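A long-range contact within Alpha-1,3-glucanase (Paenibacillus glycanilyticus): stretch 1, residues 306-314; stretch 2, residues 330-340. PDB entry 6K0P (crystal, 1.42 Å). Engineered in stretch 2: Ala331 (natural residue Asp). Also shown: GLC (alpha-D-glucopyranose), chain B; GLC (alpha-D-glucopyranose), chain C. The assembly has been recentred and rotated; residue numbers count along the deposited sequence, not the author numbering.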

ATOM      1  N   PHE A 306       2.098  11.574  -3.859  1.00  9.20           N
ATOM      2  CA  PHE A 306       1.148  12.347  -3.076  1.00  8.35           C
ATOM      3  C   PHE A 306       1.166  11.821  -1.650  1.00 10.81           C
ATOM      4  O   PHE A 306       1.796  10.802  -1.348  1.00 10.35           O
ATOM      5  CB  PHE A 306      -0.263  12.256  -3.685  1.00 10.20           C
ATOM      6  CG  PHE A 306      -0.392  13.005  -4.983  1.00  9.68           C
ATOM      7  CD1 PHE A 306      -0.062  12.397  -6.190  1.00 10.66           C
ATOM      8  CD2 PHE A 306      -0.798  14.332  -4.993  1.00 11.07           C
ATOM      9  CE1 PHE A 306      -0.159  13.094  -7.387  1.00 11.82           C
ATOM     10  CE2 PHE A 306      -0.897  15.033  -6.187  1.00 10.53           C
ATOM     11  CZ  PHE A 306      -0.575  14.417  -7.384  1.00 12.45           C
ATOM     12  N   VAL A 307       0.477  12.536  -0.760  1.00 10.49           N
ATOM     13  CA  VAL A 307       0.295  12.015   0.589  1.00 10.22           C
ATOM     14  C   VAL A 307      -0.652  10.820   0.563  1.00 10.10           C
ATOM     15  O   VAL A 307      -0.343   9.752   1.107  1.00  9.96           O
ATOM     16  CB  VAL A 307      -0.154  13.131   1.552  1.00 10.37           C
ATOM     17  CG1 VAL A 307      -0.331  12.573   2.970  1.00 12.69           C
ATOM     18  CG2 VAL A 307       0.888  14.249   1.564  1.00 11.30           C
ATOM     19  N   CYS A 308      -1.787  10.957  -0.135  1.00 10.19           N
ATOM     20  CA  CYS A 308      -2.720   9.852  -0.336  1.00 10.78           C
ATOM     21  C   CYS A 308      -3.299   9.941  -1.736  1.00  8.96           C
ATOM     22  O   CYS A 308      -3.270  11.004  -2.367  1.00 10.43           O
ATOM     23  CB  CYS A 308      -3.935   9.921   0.606  1.00 11.22           C
ATOM     24  SG  CYS A 308      -3.558  10.196   2.340  1.00 12.36           S
ATOM     25  N   LEU A 309      -3.885   8.826  -2.197  1.00  9.20           N
ATOM     26  CA  LEU A 309      -4.787   8.907  -3.345  1.00 10.63           C
ATOM     27  C   LEU A 309      -6.101   9.564  -2.946  1.00 11.23           C
ATOM     28  O   LEU A 309      -6.533  10.537  -3.570  1.00 11.76           O
ATOM     29  CB  LEU A 309      -5.039   7.528  -3.966  1.00 11.22           C
ATOM     30  CG  LEU A 309      -6.185   7.488  -5.001  1.00 12.31           C
ATOM     31  CD1 LEU A 309      -5.994   8.537  -6.109  1.00 15.38           C
ATOM     32  CD2 LEU A 309      -6.347   6.093  -5.619  1.00 14.15           C
ATOM     33  N   TYR A 310      -6.746   9.054  -1.897  1.00 11.01           N
ATOM     34  CA  TYR A 310      -8.072   9.529  -1.527  1.00 11.45           C
ATOM     35  C   TYR A 310      -8.325   9.235  -0.056  1.00 12.17           C
ATOM     36  O   TYR A 310      -7.970   8.158   0.442  1.00 11.02           O
ATOM     37  CB  TYR A 310      -9.158   8.864  -2.383  1.00 11.66           C
ATOM     38  CG  TYR A 310     -10.536   9.394  -2.073  1.00 12.13           C
ATOM     39  CD1 TYR A 310     -10.897  10.686  -2.434  1.00 10.38           C
ATOM     40  CD2 TYR A 310     -11.462   8.619  -1.390  1.00 12.23           C
ATOM     41  CE1 TYR A 310     -12.154  11.193  -2.137  1.00 12.84           C
ATOM     42  CE2 TYR A 310     -12.724   9.113  -1.105  1.00 11.39           C
ATOM     43  CZ  TYR A 310     -13.058  10.400  -1.469  1.00 12.96           C
ATOM     44  OH  TYR A 310     -14.306  10.898  -1.151  1.00 14.51           O
ATOM     45  N   TRP A 311      -8.960  10.197   0.623  1.00 14.04           N
ATOM     46  CA  TRP A 311      -9.301  10.112   2.043  1.00 13.11           C
ATOM     47  C   TRP A 311     -10.769  10.510   2.132  1.00 15.72           C
ATOM     48  O   TRP A 311     -11.091  11.699   2.222  1.00 16.43           O
ATOM     49  CB  TRP A 311      -8.414  11.051   2.845  1.00 14.47           C
ATOM     50  CG  TRP A 311      -8.579  10.964   4.332  1.00 14.90           C
ATOM     51  CD1 TRP A 311      -9.620  11.454   5.080  1.00 15.33           C
ATOM     52  CD2 TRP A 311      -7.661  10.379   5.255  1.00 14.08           C
ATOM     53  NE1 TRP A 311      -9.404  11.196   6.416  1.00 15.59           N
ATOM     54  CE2 TRP A 311      -8.212  10.532   6.549  1.00 16.38           C
ATOM     55  CE3 TRP A 311      -6.434   9.723   5.115  1.00 13.92           C
ATOM     56  CZ2 TRP A 311      -7.568  10.064   7.694  1.00 16.62           C
ATOM     57  CZ3 TRP A 311      -5.791   9.264   6.249  1.00 15.00           C
ATOM     58  CH2 TRP A 311      -6.364   9.432   7.528  1.00 19.11           C
ATOM     59  N   GLY A 312     -11.651   9.511   2.102  1.00 14.05           N
ATOM     60  CA  GLY A 312     -13.076   9.787   2.075  1.00 13.53           C
ATOM     61  C   GLY A 312     -13.600  10.184   3.440  1.00 12.94           C
ATOM     62  O   GLY A 312     -13.133   9.710   4.471  1.00 12.69           O
ATOM     63  N   VAL A 313     -14.574  11.094   3.431  1.00 14.18           N
ATOM     64  CA  VAL A 313     -15.250  11.569   4.635  1.00 14.03           C
ATOM     65  C   VAL A 313     -16.742  11.545   4.329  1.00 13.84           C
ATOM     66  O   VAL A 313     -17.233  12.382   3.563  1.00 14.43           O
ATOM     67  CB  VAL A 313     -14.799  12.983   5.029  1.00 14.39           C
ATOM     68  CG1 VAL A 313     -15.484  13.404   6.314  1.00 19.29           C
ATOM     69  CG2 VAL A 313     -13.274  13.046   5.164  1.00 17.78           C
ATOM     70  N   ASN A 314     -17.461  10.589   4.917  1.00 14.03           N
ATOM     71  CA  ASN A 314     -18.874  10.374   4.604  1.00 15.05           C
ATOM     72  C   ASN A 314     -19.101  10.277   3.096  1.00 15.28           C
ATOM     73  O   ASN A 314     -20.033  10.860   2.534  1.00 14.94           O
ATOM     74  CB  ASN A 314     -19.773  11.432   5.254  1.00 17.60           C
ATOM     75  CG  ASN A 314     -21.218  10.990   5.321  1.00 22.11           C
ATOM     76  OD1 ASN A 314     -21.511   9.798   5.264  1.00 20.87           O
ATOM     77  ND2 ASN A 314     -22.129  11.950   5.421  1.00 33.74           N
ATOM     78  N   ALA A 330       1.603   8.891   2.906  1.00 10.91           N
ATOM     79  CA  ALA A 330       0.736   8.368   3.952  1.00 10.31           C
ATOM     80  C   ALA A 330      -0.170   7.300   3.351  1.00 10.50           C
ATOM     81  O   ALA A 330       0.242   6.593   2.425  1.00 10.33           O
ATOM     82  CB  ALA A 330      -0.051   9.487   4.644  1.00 10.84           C
ATOM     83  N   ALA A 331      -1.401   7.188   3.852  1.00 10.79           N
ATOM     84  CA  ALA A 331      -2.304   6.116   3.443  1.00 10.56           C
ATOM     85  C   ALA A 331      -2.599   6.166   1.946  1.00 10.18           C
ATOM     86  O   ALA A 331      -2.577   7.225   1.319  1.00 11.80           O
ATOM     87  CB  ALA A 331      -3.619   6.219   4.226  1.00 13.12           C
ATOM     88  N   GLY A 332      -2.887   5.002   1.364  1.00 10.16           N
ATOM     89  CA  GLY A 332      -3.258   4.949  -0.046  1.00 10.28           C
ATOM     90  C   GLY A 332      -4.694   5.396  -0.270  1.00 10.21           C
ATOM     91  O   GLY A 332      -4.955   6.465  -0.839  1.00 10.88           O
ATOM     92  N   ILE A 333      -5.639   4.572   0.179  1.00 10.61           N
ATOM     93  CA  ILE A 333      -7.057   4.920   0.193  1.00 11.11           C
ATOM     94  C   ILE A 333      -7.573   4.687   1.601  1.00 10.84           C
ATOM     95  O   ILE A 333      -7.380   3.600   2.161  1.00 13.34           O
ATOM     96  CB  ILE A 333      -7.891   4.082  -0.796  1.00 11.25           C
ATOM     97  CG1 ILE A 333      -7.456   4.326  -2.243  1.00 13.59           C
ATOM     98  CG2 ILE A 333      -9.373   4.407  -0.622  1.00 14.48           C
ATOM     99  CD1 ILE A 333      -8.169   3.430  -3.257  1.00 14.33           C
ATOM    100  N   ASN A 334      -8.221   5.703   2.171  1.00 10.81           N
ATOM    101  CA  ASN A 334      -8.899   5.581   3.453  1.00 11.30           C
ATOM    102  C   ASN A 334     -10.316   6.088   3.245  1.00 13.79           C
ATOM    103  O   ASN A 334     -10.536   7.029   2.478  1.00 14.92           O
ATOM    104  CB  ASN A 334      -8.190   6.423   4.522  1.00 15.09           C
ATOM    105  CG  ASN A 334      -8.645   6.099   5.945  1.00 14.99           C
ATOM    106  OD1 ASN A 334      -9.460   5.205   6.172  1.00 14.75           O
ATOM    107  ND2 ASN A 334      -8.106   6.836   6.908  1.00 20.59           N
ATOM    108  N   MET A 335     -11.280   5.425   3.870  1.00 12.58           N
ATOM    109  CA  MET A 335     -12.674   5.842   3.812  1.00 12.19           C
ATOM    110  C   MET A 335     -13.145   5.984   5.245  1.00 13.62           C
ATOM    111  O   MET A 335     -13.095   5.014   6.006  1.00 12.84           O
ATOM    112  CB  MET A 335     -13.509   4.806   3.054  1.00 13.85           C
ATOM    113  CG  MET A 335     -13.022   4.557   1.628  1.00 14.25           C
ATOM    114  SD  MET A 335     -13.113   6.017   0.566  1.00 22.60           S
ATOM    115  CE  MET A 335     -14.863   6.110   0.384  1.00 23.44           C
ATOM    116  N   THR A 336     -13.561   7.189   5.624  1.00 11.57           N
ATOM    117  CA  THR A 336     -13.794   7.496   7.029  1.00 12.49           C
ATOM    118  C   THR A 336     -15.185   8.073   7.254  1.00 12.59           C
ATOM    119  O   THR A 336     -15.886   8.485   6.322  1.00 14.81           O
ATOM    120  CB  THR A 336     -12.755   8.487   7.585  1.00 12.37           C
ATOM    121  OG1 THR A 336     -13.117   9.825   7.197  1.00 14.13           O
ATOM    122  CG2 THR A 336     -11.360   8.176   7.074  1.00 13.81           C
ATOM    123  N   ASN A 337     -15.573   8.096   8.529  1.00 13.51           N
ATOM    124  CA  ASN A 337     -16.619   8.993   9.030  1.00 16.05           C
ATOM    125  C   ASN A 337     -17.932   8.859   8.259  1.00 13.88           C
ATOM    126  O   ASN A 337     -18.475   9.844   7.751  1.00 17.57           O
ATOM    127  CB  ASN A 337     -16.134  10.446   9.038  1.00 16.91           C
ATOM    128  CG  ASN A 337     -14.940  10.656   9.947  1.00 17.86           C
ATOM    129  OD1 ASN A 337     -14.327   9.696  10.423  1.00 17.66           O
ATOM    130  ND2 ASN A 337     -14.603  11.918  10.197  1.00 23.17           N
ATOM    131  N   GLY A 338     -18.455   7.636   8.191  1.00 13.50           N
ATOM    132  CA  GLY A 338     -19.736   7.376   7.576  1.00 14.00           C
ATOM    133  C   GLY A 338     -19.662   6.776   6.190  1.00 13.45           C
ATOM    134  O   GLY A 338     -20.693   6.338   5.666  1.00 17.02           O
ATOM    135  N   SER A 339     -18.477   6.731   5.587  1.00 13.62           N
ATOM    136  CA  SER A 339     -18.333   6.221   4.230  1.00 13.04           C
ATOM    137  C   SER A 339     -18.854   4.799   4.113  1.00 14.47           C
ATOM    138  O   SER A 339     -18.357   3.886   4.788  1.00 13.85           O
ATOM    139  CB  SER A 339     -16.864   6.285   3.815  1.00 12.29           C
ATOM    140  OG  SER A 339     -16.390   7.622   3.844  1.00 12.68           O
ATOM    141  N   SER A 340     -19.829   4.595   3.221  1.00 11.77           N
ATOM    142  CA  SER A 340     -20.555   3.337   3.142  1.00 11.89           C
ATOM    143  C   SER A 340     -20.785   2.915   1.699  1.00 12.15           C
ATOM    144  O   SER A 340     -20.825   3.743   0.783  1.00 12.58           O
ATOM    145  CB  SER A 340     -21.903   3.460   3.864  1.00 14.08           C
ATOM    146  OG  SER A 340     -21.693   3.705   5.244  1.00 13.12           O
TER
HETATM  147  C1  GLC B   1      -3.386  12.083   9.710  1.00 26.23           C
HETATM  148  C2  GLC B   1      -4.471  13.141   9.732  1.00 19.72           C
HETATM  149  C3  GLC B   1      -5.360  12.971   8.522  1.00 19.04           C
HETATM  150  C4  GLC B   1      -4.527  12.963   7.246  1.00 17.66           C
HETATM  151  C5  GLC B   1      -3.509  11.859   7.323  1.00 16.35           C
HETATM  152  C6  GLC B   1      -2.528  11.876   6.161  1.00 15.30           C
HETATM  153  O1  GLC B   1      -4.028  10.876   9.946  1.00 42.68           O
HETATM  154  O2  GLC B   1      -5.176  13.012  10.971  1.00 19.52           O
HETATM  155  O3  GLC B   1      -6.173  14.127   8.425  1.00 19.46           O
HETATM  156  O4  GLC B   1      -5.327  12.747   6.112  1.00 16.58           O
HETATM  157  O5  GLC B   1      -2.741  12.036   8.473  1.00 16.93           O
HETATM  158  O6  GLC B   1      -1.869  13.095   5.961  1.00 15.01           O
HETATM  159  C1  GLC C   2      -7.573  13.832   8.055  1.00 20.24           C
HETATM  160  C2  GLC C   2      -8.312  15.138   7.787  1.00 23.59           C
HETATM  161  C3  GLC C   2      -8.591  15.825   9.119  1.00 25.01           C
HETATM  162  C4  GLC C   2      -9.335  14.881  10.062  1.00 25.44           C
HETATM  163  C5  GLC C   2      -8.557  13.569  10.192  1.00 22.00           C
HETATM  164  C6  GLC C   2      -9.246  12.544  11.093  1.00 22.03           C
HETATM  165  O2  GLC C   2      -7.505  15.969   6.976  1.00 24.72           O
HETATM  166  O3  GLC C   2      -9.323  17.016   8.917  1.00 24.86           O
HETATM  167  O4  GLC C   2      -9.475  15.494  11.327  1.00 23.67           O
HETATM  168  O5  GLC C   2      -8.356  13.008   8.906  1.00 20.43           O
HETATM  169  O6  GLC C   2     -10.551  12.265  10.622  1.00 24.04           O
HETATM  170  O   HOH W   1     -11.482  11.862   8.260  1.00 20.06           O
HETATM  171  O   HOH W   2     -23.241   7.762   5.960  1.00 30.65           O

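Parallel β-strands pair through their backbones, while side chains pack on each face, not always with their register partner; this α-1,3-glucanase illustrates both. Some 752 Å² is buried between the stretches. At the corner before the strand, Leu309 CD2 lies 4.0 Å from Ile333 CG1; on the face of Ile333 and Tyr310, flexible Met335, all m, brings SD to the edge of the Tyr310 ring, 3.5 Å from Tyr310 CE2. Gly312 leaves room for that sulfur: a CB there would come within 2.8 Å of Met335 SD. On the other face Trp311 offers a broad ring, with Asn334 CB 4.1 Å from the centroid of its six-membered ring and the chain B glucose over the opposite face. Engineered Ala331 contributes CB, 4.3 Å from Trp311 CZ3.

Between these layers runs the backbone ladder: Asn334 N donates to Tyr310 O (3.0 Å), Gly312 N to Asn334 O (2.7 Å), and Asn314 N to Thr336 O (3.0 Å). Gly312 O accepts twice from Thr336, from N at 2.8 Å and OG1 at 2.7 Å, reinforcing the pairing.

Toward the polar edge, one water accepts from Trp311 NE1 (2.9 Å) and donates to Thr336 OG1 (2.8 Å). The type I' turn from Thr336 to Ser339 suits Gly338, where a CB would jam against the preceding carbonyl O; a second water donates to Asn314 OD1 (2.8 Å) and Gly338 O (2.9 Å).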